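Local coordinates for protein endonuclease IV (Thermus thermophilus, PDB 3AAM) that cleaves phosphodiester bonds at apurinic or apyrimidinic sites in DNA as a metal-dependent endonuclease of base excision repair, at residues A[114-118]-A[157-162]; A[29-33]-A[244-248]; A[37-41]-A[71-75]; A[149-153]-A[173-178]. All blocks are in the same frame, centred on the assembly; numbering follows the deposited sequence.

Interaction 1 of 4, residues A[114-118]-A[157-162]; sequences PERVK and WLVADT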
loop_
_atom_site.group_PDB
_atom_site.type_symbol
_atom_site.label_atom_id
_atom_site.label_comp_id
_atom_site.label_asym_id
_atom_site.label_seq_id
_atom_site.Cartn_x
_atom_site.Cartn_y
_atom_site.Cartn_z
ATOM N N PRO A 114 5.335 -11.602 15.934
ATOM C CA PRO A 114 5.464 -10.193 15.557
ATOM C C PRO A 114 6.921 -9.737 15.645
ATOM O O PRO A 114 7.376 -8.923 14.841
ATOM C CB PRO A 114 4.572 -9.484 16.571
ATOM C CG PRO A 114 3.474 -10.487 16.790
ATOM C CD PRO A 114 4.252 -11.786 16.920
ATOM N N GLU A 115 7.651 -10.277 16.617
ATOM C CA GLU A 115 9.056 -9.925 16.800
ATOM C C GLU A 115 9.900 -10.297 15.582
ATOM O O GLU A 115 10.858 -9.601 15.243
ATOM C CB GLU A 115 9.628 -10.609 18.050
ATOM C CG GLU A 115 8.997 -10.155 19.355
ATOM C CD GLU A 115 7.775 -10.966 19.751
ATOM O OE1 GLU A 115 7.185 -11.645 18.883
ATOM O OE2 GLU A 115 7.397 -10.913 20.941
ATOM N N ARG A 116 9.544 -11.398 14.926
ATOM C CA ARG A 116 10.267 -11.850 13.742
ATOM C C ARG A 116 10.012 -10.884 12.583
ATOM O O ARG A 116 10.907 -10.602 11.788
ATOM C CB ARG A 116 9.809 -13.264 13.370
ATOM C CG ARG A 116 10.476 -13.871 12.144
ATOM C CD ARG A 116 11.981 -14.026 12.311
ATOM N NE ARG A 116 12.502 -15.039 11.395
ATOM C CZ ARG A 116 13.790 -15.328 11.244
ATOM N NH1 ARG A 116 14.713 -14.679 11.946
ATOM N NH2 ARG A 116 14.154 -16.276 10.394
ATOM N N VAL A 117 8.787 -10.376 12.501
ATOM C CA VAL A 117 8.420 -9.434 11.450
ATOM C C VAL A 117 9.216 -8.140 11.605
ATOM O O VAL A 117 9.772 -7.624 10.634
ATOM C CB VAL A 117 6.904 -9.124 11.487
ATOM C CG1 VAL A 117 6.575 -8.001 10.524
ATOM C CG2 VAL A 117 6.112 -10.368 11.113
ATOM N N LYS A 118 9.278 -7.619 12.829
ATOM C CA LYS A 118 10.020 -6.389 13.080
ATOM C C LYS A 118 11.482 -6.623 12.712
ATOM O O LYS A 118 12.106 -5.788 12.057
ATOM C CB LYS A 118 9.889 -5.972 14.549
ATOM C CG LYS A 118 10.439 -4.586 14.849
ATOM C CD LYS A 118 9.986 -4.106 16.219
ATOM C CE LYS A 118 10.204 -2.610 16.393
ATOM N NZ LYS A 118 9.633 -2.125 17.682
ATOM N N TRP A 157 3.374 -1.046 17.879
ATOM C CA TRP A 157 4.562 -1.632 18.483
ATOM C C TRP A 157 5.592 -1.966 17.401
ATOM O O TRP A 157 6.790 -1.734 17.579
ATOM C CB TRP A 157 4.213 -2.905 19.260
ATOM C CG TRP A 157 5.443 -3.661 19.660
ATOM C CD1 TRP A 157 6.274 -3.387 20.708
ATOM C CD2 TRP A 157 6.049 -4.737 18.936
ATOM N NE1 TRP A 157 7.367 -4.223 20.677
ATOM C CE2 TRP A 157 7.254 -5.060 19.598
ATOM C CE3 TRP A 157 5.693 -5.456 17.786
ATOM C CZ2 TRP A 157 8.106 -6.074 19.149
ATOM C CZ3 TRP A 157 6.538 -6.463 17.340
ATOM C CH2 TRP A 157 7.733 -6.761 18.021
ATOM N N LEU A 158 5.115 -2.509 16.284
ATOM C CA LEU A 158 5.981 -2.884 15.170
ATOM C C LEU A 158 6.833 -1.735 14.652
ATOM O O LEU A 158 8.006 -1.926 14.332
ATOM C CB LEU A 158 5.155 -3.439 14.003
ATOM C CG LEU A 158 4.787 -4.923 13.980
ATOM C CD1 LEU A 158 3.970 -5.217 12.732
ATOM C CD2 LEU A 158 6.051 -5.774 13.982
ATOM N N VAL A 159 6.244 -0.546 14.570
ATOM C CA VAL A 159 6.966 0.616 14.061
ATOM C C VAL A 159 7.656 1.451 15.137
ATOM O O VAL A 159 8.424 2.361 14.821
ATOM C CB VAL A 159 6.031 1.532 13.235
ATOM C CG1 VAL A 159 5.341 0.716 12.149
ATOM C CG2 VAL A 159 5.006 2.205 14.141
ATOM N N ALA A 160 7.394 1.143 16.401
ATOM C CA ALA A 160 8.008 1.885 17.497
ATOM C C ALA A 160 9.529 1.775 17.458
ATOM O O ALA A 160 10.079 0.692 17.258
ATOM C CB ALA A 160 7.482 1.373 18.829
ATOM N N ASP A 161 10.197 2.908 17.655
ATOM C CA ASP A 161 11.653 2.981 17.652
ATOM C C ASP A 161 12.258 2.599 16.299
ATOM O O ASP A 161 13.378 2.092 16.230
ATOM C CB ASP A 161 12.232 2.086 18.754
ATOM C CG ASP A 161 13.670 2.433 19.094
ATOM O OD1 ASP A 161 14.286 1.705 19.901
ATOM O OD2 ASP A 161 14.184 3.441 18.562
ATOM N N THR A 162 11.511 2.842 15.225
ATOM C CA THR A 162 11.978 2.544 13.872
ATOM C C THR A 162 11.471 3.648 12.952
ATOM O O THR A 162 10.649 4.468 13.359
ATOM C CB THR A 162 11.396 1.221 13.328
ATOM O OG1 THR A 162 10.063 1.454 12.847
ATOM C CG2 THR A 162 11.358 0.158 14.413
#
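With CG anti to the backbone N (chi1 -171°) and every later torsion extended, Lys118 reaches straight across to the end of the facing helix, where it meets Trp157, Leu158 and Ala160. Trp157 also sets its CG anti to the backbone N, which points the CZ3/CH2 edge of the indole at the first turn of 114-118. The lysine runs along one face of the indole: CD lies over the six-membered ring, 4.2 Å from its centroid, as a CH-pi contact, and NZ over the five-membered ring, 4.4 Å from the centroid and 17° off the normal, as a cation-pi contact. The same NZ donates two hydrogen bonds, each 2.9 Å: one to Trp157 O, nearly in line with that carbonyl, and one to Ala160 O, whose C=O...N angle of 140° is more bent. Ala160 N shares Trp157 O as acceptor, so this oxygen takes two donors. In the TIM barrel these are the start of helix 114-128 and the C-terminal end of helix 152-159 with the type II turn Val159-Thr162 that follows. An ammonium group at such a carbonyl-rich end is probably stabilised by the helix dipole. At the indole rim, Pro114 O lies in the ring plane 3.6 Å from Trp157 CZ3. Beneath, Leu158 CD2 packs against Pro114 O, Lys118 CB and Val117 CG1, and Val148 from a loop touches both Val117 and Leu158. Leu158 O is buried without a polar partner, beside Lys118 CE. Thr162 CG2 rests against that same CE at 3.6 Å.

Interaction 2 of 4, residues A[29-33]-A[244-248]; sequences TAFQI and VFILE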
loop_
_atom_site.group_PDB
_atom_site.type_symbol
_atom_site.label_atom_id
_atom_site.label_comp_id
_atom_site.label_asym_id
_atom_site.label_seq_id
_atom_site.Cartn_x
_atom_site.Cartn_y
_atom_site.Cartn_z
ATOM N N THR A 29 -4.048 11.007 -9.487
ATOM C CA THR A 29 -3.227 11.973 -8.768
ATOM C C THR A 29 -2.245 11.274 -7.833
ATOM O O THR A 29 -1.613 11.898 -6.980
ATOM C CB THR A 29 -4.084 13.009 -8.002
ATOM O OG1 THR A 29 -5.066 12.349 -7.198
ATOM C CG2 THR A 29 -4.791 13.933 -8.996
ATOM N N ALA A 30 -2.110 9.968 -8.038
ATOM C CA ALA A 30 -1.195 9.120 -7.286
ATOM C C ALA A 30 -1.239 7.750 -7.941
ATOM O O ALA A 30 -2.203 7.429 -8.635
ATOM C CB ALA A 30 -1.633 9.020 -5.828
ATOM N N PHE A 31 -0.197 6.948 -7.747
ATOM C CA PHE A 31 -0.194 5.605 -8.314
ATOM C C PHE A 31 0.735 4.654 -7.574
ATOM O O PHE A 31 1.582 5.072 -6.781
ATOM C CB PHE A 31 0.133 5.634 -9.822
ATOM C CG PHE A 31 1.562 5.971 -10.145
ATOM C CD1 PHE A 31 2.517 4.966 -10.290
ATOM C CD2 PHE A 31 1.953 7.292 -10.323
ATOM C CE1 PHE A 31 3.845 5.278 -10.610
ATOM C CE2 PHE A 31 3.271 7.611 -10.641
ATOM C CZ PHE A 31 4.218 6.604 -10.785
ATOM N N GLN A 32 0.545 3.368 -7.831
ATOM C CA GLN A 32 1.324 2.319 -7.193
ATOM C C GLN A 32 1.759 1.305 -8.238
ATOM O O GLN A 32 1.039 1.049 -9.193
ATOM C CB GLN A 32 0.459 1.645 -6.122
ATOM C CG GLN A 32 1.093 0.458 -5.426
ATOM C CD GLN A 32 0.231 -0.060 -4.294
ATOM O OE1 GLN A 32 0.191 0.525 -3.213
ATOM N NE2 GLN A 32 -0.482 -1.153 -4.546
ATOM N N ILE A 33 2.943 0.736 -8.040
ATOM C CA ILE A 33 3.494 -0.267 -8.942
ATOM C C ILE A 33 4.289 -1.286 -8.137
ATOM O O ILE A 33 4.523 -1.100 -6.941
ATOM C CB ILE A 33 4.484 0.353 -9.948
ATOM C CG1 ILE A 33 5.590 1.096 -9.188
ATOM C CG2 ILE A 33 3.763 1.301 -10.900
ATOM C CD1 ILE A 33 6.759 1.535 -10.068
ATOM N N VAL A 244 -2.473 9.871 0.583
ATOM C CA VAL A 244 -2.536 9.167 -0.690
ATOM C C VAL A 244 -3.429 7.936 -0.570
ATOM O O VAL A 244 -3.239 7.115 0.320
ATOM C CB VAL A 244 -1.126 8.724 -1.119
ATOM C CG1 VAL A 244 -1.201 7.835 -2.354
ATOM C CG2 VAL A 244 -0.270 9.951 -1.392
ATOM N N PHE A 245 -4.395 7.815 -1.475
ATOM C CA PHE A 245 -5.323 6.692 -1.471
ATOM C C PHE A 245 -5.140 5.849 -2.726
ATOM O O PHE A 245 -5.214 6.361 -3.843
ATOM C CB PHE A 245 -6.762 7.204 -1.397
ATOM C CG PHE A 245 -7.108 7.857 -0.085
ATOM C CD1 PHE A 245 -7.764 7.146 0.908
ATOM C CD2 PHE A 245 -6.757 9.180 0.159
ATOM C CE1 PHE A 245 -8.074 7.738 2.131
ATOM C CE2 PHE A 245 -7.059 9.784 1.379
ATOM C CZ PHE A 245 -7.720 9.061 2.368
ATOM N N ILE A 246 -4.889 4.557 -2.533
ATOM C CA ILE A 246 -4.695 3.627 -3.642
ATOM C C ILE A 246 -5.692 2.475 -3.572
ATOM O O ILE A 246 -5.822 1.814 -2.538
ATOM C CB ILE A 246 -3.257 3.026 -3.625
ATOM C CG1 ILE A 246 -2.215 4.130 -3.822
ATOM C CG2 ILE A 246 -3.113 1.967 -4.708
ATOM C CD1 ILE A 246 -2.310 4.844 -5.171
ATOM N N LEU A 247 -6.398 2.239 -4.673
ATOM C CA LEU A 247 -7.359 1.144 -4.760
ATOM C C LEU A 247 -6.606 -0.008 -5.420
ATOM O O LEU A 247 -5.846 0.211 -6.366
ATOM C CB LEU A 247 -8.560 1.549 -5.623
ATOM C CG LEU A 247 -9.635 0.477 -5.815
ATOM C CD1 LEU A 247 -10.265 0.098 -4.475
ATOM C CD2 LEU A 247 -10.698 1.004 -6.767
ATOM N N GLU A 248 -6.799 -1.220 -4.906
ATOM C CA GLU A 248 -6.119 -2.403 -5.434
ATOM C C GLU A 248 -7.148 -3.442 -5.869
ATOM O O GLU A 248 -7.430 -4.389 -5.142
ATOM C CB GLU A 248 -5.209 -3.005 -4.361
ATOM C CG GLU A 248 -4.233 -2.023 -3.723
ATOM C CD GLU A 248 -3.411 -2.671 -2.626
ATOM O OE1 GLU A 248 -4.009 -3.330 -1.747
ATOM O OE2 GLU A 248 -2.174 -2.519 -2.637
#
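Gln32 NE2 donates to Glu248 OE2 over 2.9 Å, and this hydrogen bond is the polar link between the two segments. It is almost straight, with an N-H...O angle of 171°. The carboxylate oxygen lies in the amide plane and receives the proton on its anti lone pair, the one turned away from OE1, although the amide and carboxylate planes stand 69° apart. Both chains are extended beyond CG, and Gln32 places CG anti to its backbone nitrogen (chi1 176°), so the amide is carried across to the end of strand 244-247. Below this bond the contact is apolar. Ile246 CG2 fits against Gln32 CB at 3.9 Å, and its other branch ends with CD1 at 3.9 Å from Phe31 CA. One step further down, Ala30 CB meets Val244 CG1 at 3.7 Å. The backbones are not hydrogen-bonded neighbours: CA atoms of Phe31 and Ile246 are 6.8 Å apart, and the main chain of Gln32 bonds instead to Phe6 and Leu8. Farther out, His69 and His204 touch both Gln32 and Glu248, while Glu248 O accepts a hydrogen bond from ND1 of the metal ligand His219. The nearest side-chain atom of Glu248 is about 5 Å from the manganese ion. Side chains meeting inside a ring of parallel strands, with polar groups at the strands' C-terminal ends beside a metal, are characteristic of a TIM-barrel active site.

Interaction 3 of 4, residues A[37-41]-A[71-75]; sequences SPRSW and SYLVN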
loop_
_atom_site.group_PDB
_atom_site.type_symbol
_atom_site.label_atom_id
_atom_site.label_comp_id
_atom_site.label_asym_id
_atom_site.label_seq_id
_atom_site.Cartn_x
_atom_site.Cartn_y
_atom_site.Cartn_z
ATOM N N SER A 37 7.884 -8.523 -11.160
ATOM C CA SER A 37 6.714 -9.391 -11.169
ATOM C C SER A 37 6.531 -9.992 -9.780
ATOM O O SER A 37 7.468 -10.541 -9.204
ATOM C CB SER A 37 6.883 -10.512 -12.197
ATOM O OG SER A 37 5.747 -11.359 -12.197
ATOM N N PRO A 38 5.317 -9.887 -9.223
ATOM C CA PRO A 38 5.021 -10.424 -7.891
ATOM C C PRO A 38 5.000 -11.950 -7.834
ATOM O O PRO A 38 5.073 -12.538 -6.757
ATOM C CB PRO A 38 3.660 -9.811 -7.573
ATOM C CG PRO A 38 3.021 -9.713 -8.925
ATOM C CD PRO A 38 4.148 -9.179 -9.776
ATOM N N ARG A 39 4.906 -12.584 -8.998
ATOM C CA ARG A 39 4.867 -14.038 -9.075
ATOM C C ARG A 39 6.240 -14.696 -8.970
ATOM O O ARG A 39 6.338 -15.903 -8.763
ATOM C CB ARG A 39 4.201 -14.473 -10.382
ATOM C CG ARG A 39 2.846 -15.146 -10.214
ATOM C CD ARG A 39 1.819 -14.220 -9.588
ATOM N NE ARG A 39 0.484 -14.814 -9.605
ATOM C CZ ARG A 39 -0.601 -14.234 -9.104
ATOM N NH1 ARG A 39 -0.515 -13.037 -8.539
ATOM N NH2 ARG A 39 -1.774 -14.849 -9.173
ATOM N N SER A 40 7.302 -13.913 -9.117
ATOM C CA SER A 40 8.644 -14.475 -9.036
ATOM C C SER A 40 9.560 -13.705 -8.095
ATOM O O SER A 40 9.380 -12.508 -7.878
ATOM C CB SER A 40 9.266 -14.551 -10.434
ATOM O OG SER A 40 9.239 -13.292 -11.081
ATOM N N TRP A 41 10.544 -14.406 -7.538
ATOM C CA TRP A 41 11.495 -13.805 -6.613
ATOM C C TRP A 41 12.615 -13.048 -7.319
ATOM O O TRP A 41 13.293 -12.225 -6.707
ATOM C CB TRP A 41 12.128 -14.878 -5.718
ATOM C CG TRP A 41 11.182 -15.542 -4.767
ATOM C CD1 TRP A 41 10.508 -16.715 -4.956
ATOM C CD2 TRP A 41 10.818 -15.075 -3.465
ATOM N NE1 TRP A 41 9.751 -17.012 -3.847
ATOM C CE2 TRP A 41 9.923 -16.020 -2.917
ATOM C CE3 TRP A 41 11.164 -13.951 -2.706
ATOM C CZ2 TRP A 41 9.369 -15.873 -1.642
ATOM C CZ3 TRP A 41 10.613 -13.805 -1.439
ATOM C CH2 TRP A 41 9.725 -14.762 -0.920
ATOM N N SER A 71 5.986 -7.849 -3.093
ATOM C CA SER A 71 5.200 -9.000 -3.520
ATOM C C SER A 71 4.528 -9.692 -2.347
ATOM O O SER A 71 4.974 -9.580 -1.207
ATOM C CB SER A 71 6.080 -10.016 -4.240
ATOM O OG SER A 71 5.361 -11.221 -4.440
ATOM N N TYR A 72 3.451 -10.414 -2.637
ATOM C CA TYR A 72 2.727 -11.151 -1.615
ATOM C C TYR A 72 3.622 -12.293 -1.136
ATOM O O TYR A 72 3.394 -12.877 -0.077
ATOM C CB TYR A 72 1.427 -11.712 -2.201
ATOM C CG TYR A 72 1.645 -12.668 -3.354
ATOM C CD1 TYR A 72 1.917 -14.018 -3.132
ATOM C CD2 TYR A 72 1.601 -12.216 -4.673
ATOM C CE1 TYR A 72 2.141 -14.893 -4.195
ATOM C CE2 TYR A 72 1.824 -13.078 -5.740
ATOM C CZ TYR A 72 2.094 -14.416 -5.495
ATOM O OH TYR A 72 2.310 -15.274 -6.551
ATOM N N LEU A 73 4.646 -12.600 -1.930
ATOM C CA LEU A 73 5.583 -13.668 -1.605
ATOM C C LEU A 73 6.374 -13.358 -0.347
ATOM O O LEU A 73 6.800 -14.261 0.368
ATOM C CB LEU A 73 6.567 -13.888 -2.759
ATOM C CG LEU A 73 6.002 -14.491 -4.043
ATOM C CD1 LEU A 73 7.110 -14.589 -5.082
ATOM C CD2 LEU A 73 5.407 -15.861 -3.745
ATOM N N VAL A 74 6.574 -12.076 -0.083
ATOM C CA VAL A 74 7.340 -11.669 1.083
ATOM C C VAL A 74 6.645 -12.020 2.392
ATOM O O VAL A 74 5.502 -11.630 2.626
ATOM C CB VAL A 74 7.618 -10.150 1.053
ATOM C CG1 VAL A 74 8.397 -9.738 2.293
ATOM C CG2 VAL A 74 8.399 -9.796 -0.199
ATOM N N ASN A 75 7.332 -12.783 3.237
ATOM C CA ASN A 75 6.792 -13.148 4.542
ATOM C C ASN A 75 7.863 -12.904 5.598
ATOM O O ASN A 75 8.685 -13.775 5.887
ATOM C CB ASN A 75 6.353 -14.613 4.580
ATOM C CG ASN A 75 5.744 -14.994 5.920
ATOM O OD1 ASN A 75 5.609 -14.155 6.813
ATOM N ND2 ASN A 75 5.372 -16.260 6.066
#
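An ST turn at Ser71, within the type I turn Ser71-Val74, joins two loops that follow barrel strands, and Pro38 of the other loop supplies the acceptor. Ser71 OG donates to Pro38 O over 2.7 Å, in the carbonyl plane on a lone pair, and accepts from Leu73 N at 3.0 Å with an N-H...O angle of 169°. The hydroxyl is thus held by one bond across the contact and one within its own turn. Leu73 lays CD1 over Trp41, 3.8 Å from the five-membered ring centroid and 11° off the normal: a CH-pi contact over the pyrrole part of the indole. CB covers the six-membered part of the same face, touching CZ2 at 3.6 Å. Tyr72 turns toward Arg39, their ring and guanidinium planes 83° apart, and its OH meets Arg39 CD at 3.3 Å. The nearest side-chain atom of Tyr72 is about 9 Å from the manganese ion. Loops at this end of the barrel form the DNA-binding face in this family, so Arg39, Tyr72 and Leu73 probably lie near bound DNA. The loops lead from strands 31-34 and 66-69 to helices 48-60 and 82-100, and Trp41 leans on helix 82-100 through Leu82, Ser86 and Ser89.

Interaction 4 of 4, residues A[149-153]-A[173-178]; sequences GARFE and AYAAGY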
loop_
_atom_site.group_PDB
_atom_site.type_symbol
_atom_site.label_atom_id
_atom_site.label_comp_id
_atom_site.label_asym_id
_atom_site.label_seq_id
_atom_site.Cartn_x
_atom_site.Cartn_y
_atom_site.Cartn_z
ATOM N N GLY A 149 -0.278 -8.081 12.602
ATOM C CA GLY A 149 -0.838 -6.778 12.278
ATOM C C GLY A 149 -2.337 -6.576 12.154
ATOM O O GLY A 149 -2.763 -5.631 11.489
ATOM N N ALA A 150 -3.145 -7.424 12.779
ATOM C CA ALA A 150 -4.594 -7.253 12.698
ATOM C C ALA A 150 -5.029 -6.073 13.562
ATOM O O ALA A 150 -5.900 -5.294 13.175
ATOM C CB ALA A 150 -5.305 -8.526 13.155
ATOM N N ARG A 151 -4.414 -5.948 14.734
ATOM C CA ARG A 151 -4.729 -4.869 15.666
ATOM C C ARG A 151 -3.830 -3.657 15.452
ATOM O O ARG A 151 -2.621 -3.794 15.280
ATOM C CB ARG A 151 -4.564 -5.362 17.105
ATOM C CG ARG A 151 -5.592 -6.388 17.539
ATOM C CD ARG A 151 -6.944 -5.730 17.761
ATOM N NE ARG A 151 -6.877 -4.714 18.808
ATOM C CZ ARG A 151 -7.882 -3.909 19.134
ATOM N NH1 ARG A 151 -9.040 -4.000 18.491
ATOM N NH2 ARG A 151 -7.731 -3.019 20.104
ATOM N N PHE A 152 -4.417 -2.465 15.474
ATOM C CA PHE A 152 -3.627 -1.259 15.286
ATOM C C PHE A 152 -2.546 -1.149 16.354
ATOM O O PHE A 152 -1.449 -0.668 16.074
ATOM C CB PHE A 152 -4.516 -0.010 15.310
ATOM C CG PHE A 152 -5.540 0.033 14.205
ATOM C CD1 PHE A 152 -5.294 -0.591 12.985
ATOM C CD2 PHE A 152 -6.731 0.731 14.370
ATOM C CE1 PHE A 152 -6.223 -0.520 11.944
ATOM C CE2 PHE A 152 -7.665 0.810 13.339
ATOM C CZ PHE A 152 -7.410 0.184 12.122
ATOM N N GLU A 153 -2.844 -1.600 17.572
ATOM C CA GLU A 153 -1.864 -1.537 18.655
ATOM C C GLU A 153 -0.627 -2.364 18.338
ATOM O O GLU A 153 0.477 -2.023 18.766
ATOM C CB GLU A 153 -2.458 -2.044 19.976
ATOM C CG GLU A 153 -3.435 -1.103 20.666
ATOM C CD GLU A 153 -4.773 -1.008 19.960
ATOM O OE1 GLU A 153 -5.078 -1.885 19.124
ATOM O OE2 GLU A 153 -5.528 -0.058 20.259
ATOM N N ALA A 173 -8.910 -4.111 7.553
ATOM C CA ALA A 173 -9.451 -3.655 8.829
ATOM C C ALA A 173 -10.851 -4.211 9.055
ATOM O O ALA A 173 -11.164 -4.710 10.136
ATOM C CB ALA A 173 -9.477 -2.127 8.876
ATOM N N TYR A 174 -11.684 -4.130 8.025
ATOM C CA TYR A 174 -13.054 -4.623 8.118
ATOM C C TYR A 174 -13.037 -6.120 8.406
ATOM O O TYR A 174 -13.742 -6.601 9.294
ATOM C CB TYR A 174 -13.792 -4.343 6.807
ATOM C CG TYR A 174 -15.291 -4.532 6.882
ATOM C CD1 TYR A 174 -16.065 -3.755 7.739
ATOM C CD2 TYR A 174 -15.933 -5.481 6.091
ATOM C CE1 TYR A 174 -17.445 -3.918 7.810
ATOM C CE2 TYR A 174 -17.314 -5.652 6.152
ATOM C CZ TYR A 174 -18.061 -4.866 7.016
ATOM O OH TYR A 174 -19.426 -5.027 7.086
ATOM N N ALA A 175 -12.219 -6.855 7.657
ATOM C CA ALA A 175 -12.123 -8.299 7.835
ATOM C C ALA A 175 -11.618 -8.666 9.222
ATOM O O ALA A 175 -11.950 -9.725 9.746
ATOM C CB ALA A 175 -11.211 -8.901 6.772
ATOM N N ALA A 176 -10.824 -7.786 9.819
ATOM C CA ALA A 176 -10.269 -8.036 11.143
ATOM C C ALA A 176 -11.244 -7.730 12.273
ATOM O O ALA A 176 -11.052 -8.193 13.400
ATOM C CB ALA A 176 -8.994 -7.228 11.328
ATOM N N GLY A 177 -12.280 -6.947 11.984
ATOM C CA GLY A 177 -13.247 -6.614 13.017
ATOM C C GLY A 177 -13.510 -5.131 13.217
ATOM O O GLY A 177 -14.341 -4.754 14.044
ATOM N N TYR A 178 -12.800 -4.281 12.484
ATOM C CA TYR A 178 -13.008 -2.839 12.593
ATOM C C TYR A 178 -14.174 -2.482 11.678
ATOM O O TYR A 178 -14.086 -2.648 10.462
ATOM C CB TYR A 178 -11.750 -2.087 12.164
ATOM C CG TYR A 178 -10.597 -2.201 13.141
ATOM C CD1 TYR A 178 -10.601 -1.484 14.338
ATOM C CD2 TYR A 178 -9.492 -2.999 12.855
ATOM C CE1 TYR A 178 -9.523 -1.554 15.227
ATOM C CE2 TYR A 178 -8.412 -3.079 13.737
ATOM C CZ TYR A 178 -8.434 -2.352 14.916
ATOM O OH TYR A 178 -7.358 -2.403 15.775
HETATM O O HOH W 1 -7.293 -0.583 17.741
#
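The rings of Phe152 and Tyr178 come from opposite directions and lie nearly flat on each other, their planes 8° apart and centroids separated by 4.0 Å, an offset stack. Tyr178 CZ sits over the centre of the phenylalanine ring, and Phe152 CE2 lies near the rim of the tyrosine at 3.6 Å from Tyr178 CE1. This overlap sets the phenol oxygen over the CG end of the phenylalanine ring, within reach of the backbone, where Phe152 N donates to Tyr178 OH over 3.0 Å at an almost linear 174°. Ala150 O adds an edge contact in the tyrosine plane, 3.4 Å from CE2. Arg151 folds back through bends at chi2 and chi3, bringing one face of its guanidinium over Tyr178 OH, with guanidinium and ring planes 15° apart. It is fixed there by a salt bridge from NH2 to Glu153 OE1 of 3.0 Å. A water hydrogen-bonded to Tyr178 OH at 2.7 Å also donates to Glu153 OE1, completing a polar cluster round the hydroxyl, with the water at the tyrosine edge, in its plane. Nearby, Ala150 CB meets Ala176 CB at 4.3 Å, and Leu191 and Ala194 of helix 184-194 touch Phe152. Gly177, with positive phi, closes helix 170-176 in a Schellman motif, while Arg151 N-caps helix 152-159: helix end and helix start join after neighbouring parallel strands 165-169 and 135-139, at the C-terminal end of the TIM barrel, where the metal site lies.

All four contacts belong to one TIM barrel but stand at different distances from the metal. Interaction 2 is central, its centre about 8 Å from that of the chain, and Glu248 comes within about 3 Å of the side chain of His219, which binds manganese with His172 and Asp217. Interaction 3 adjoins it in sequence through 29-33 and 37-41, continuing from the strand ends into the loops beside the site. Interactions 1 and 4 hold opposite ends of helix 152-159, their centres about 17 Å apart. Interaction 4 uses the helix that carries His172, whereas Leu158 of interaction 1 is about 12 Å from that ligand's side chain.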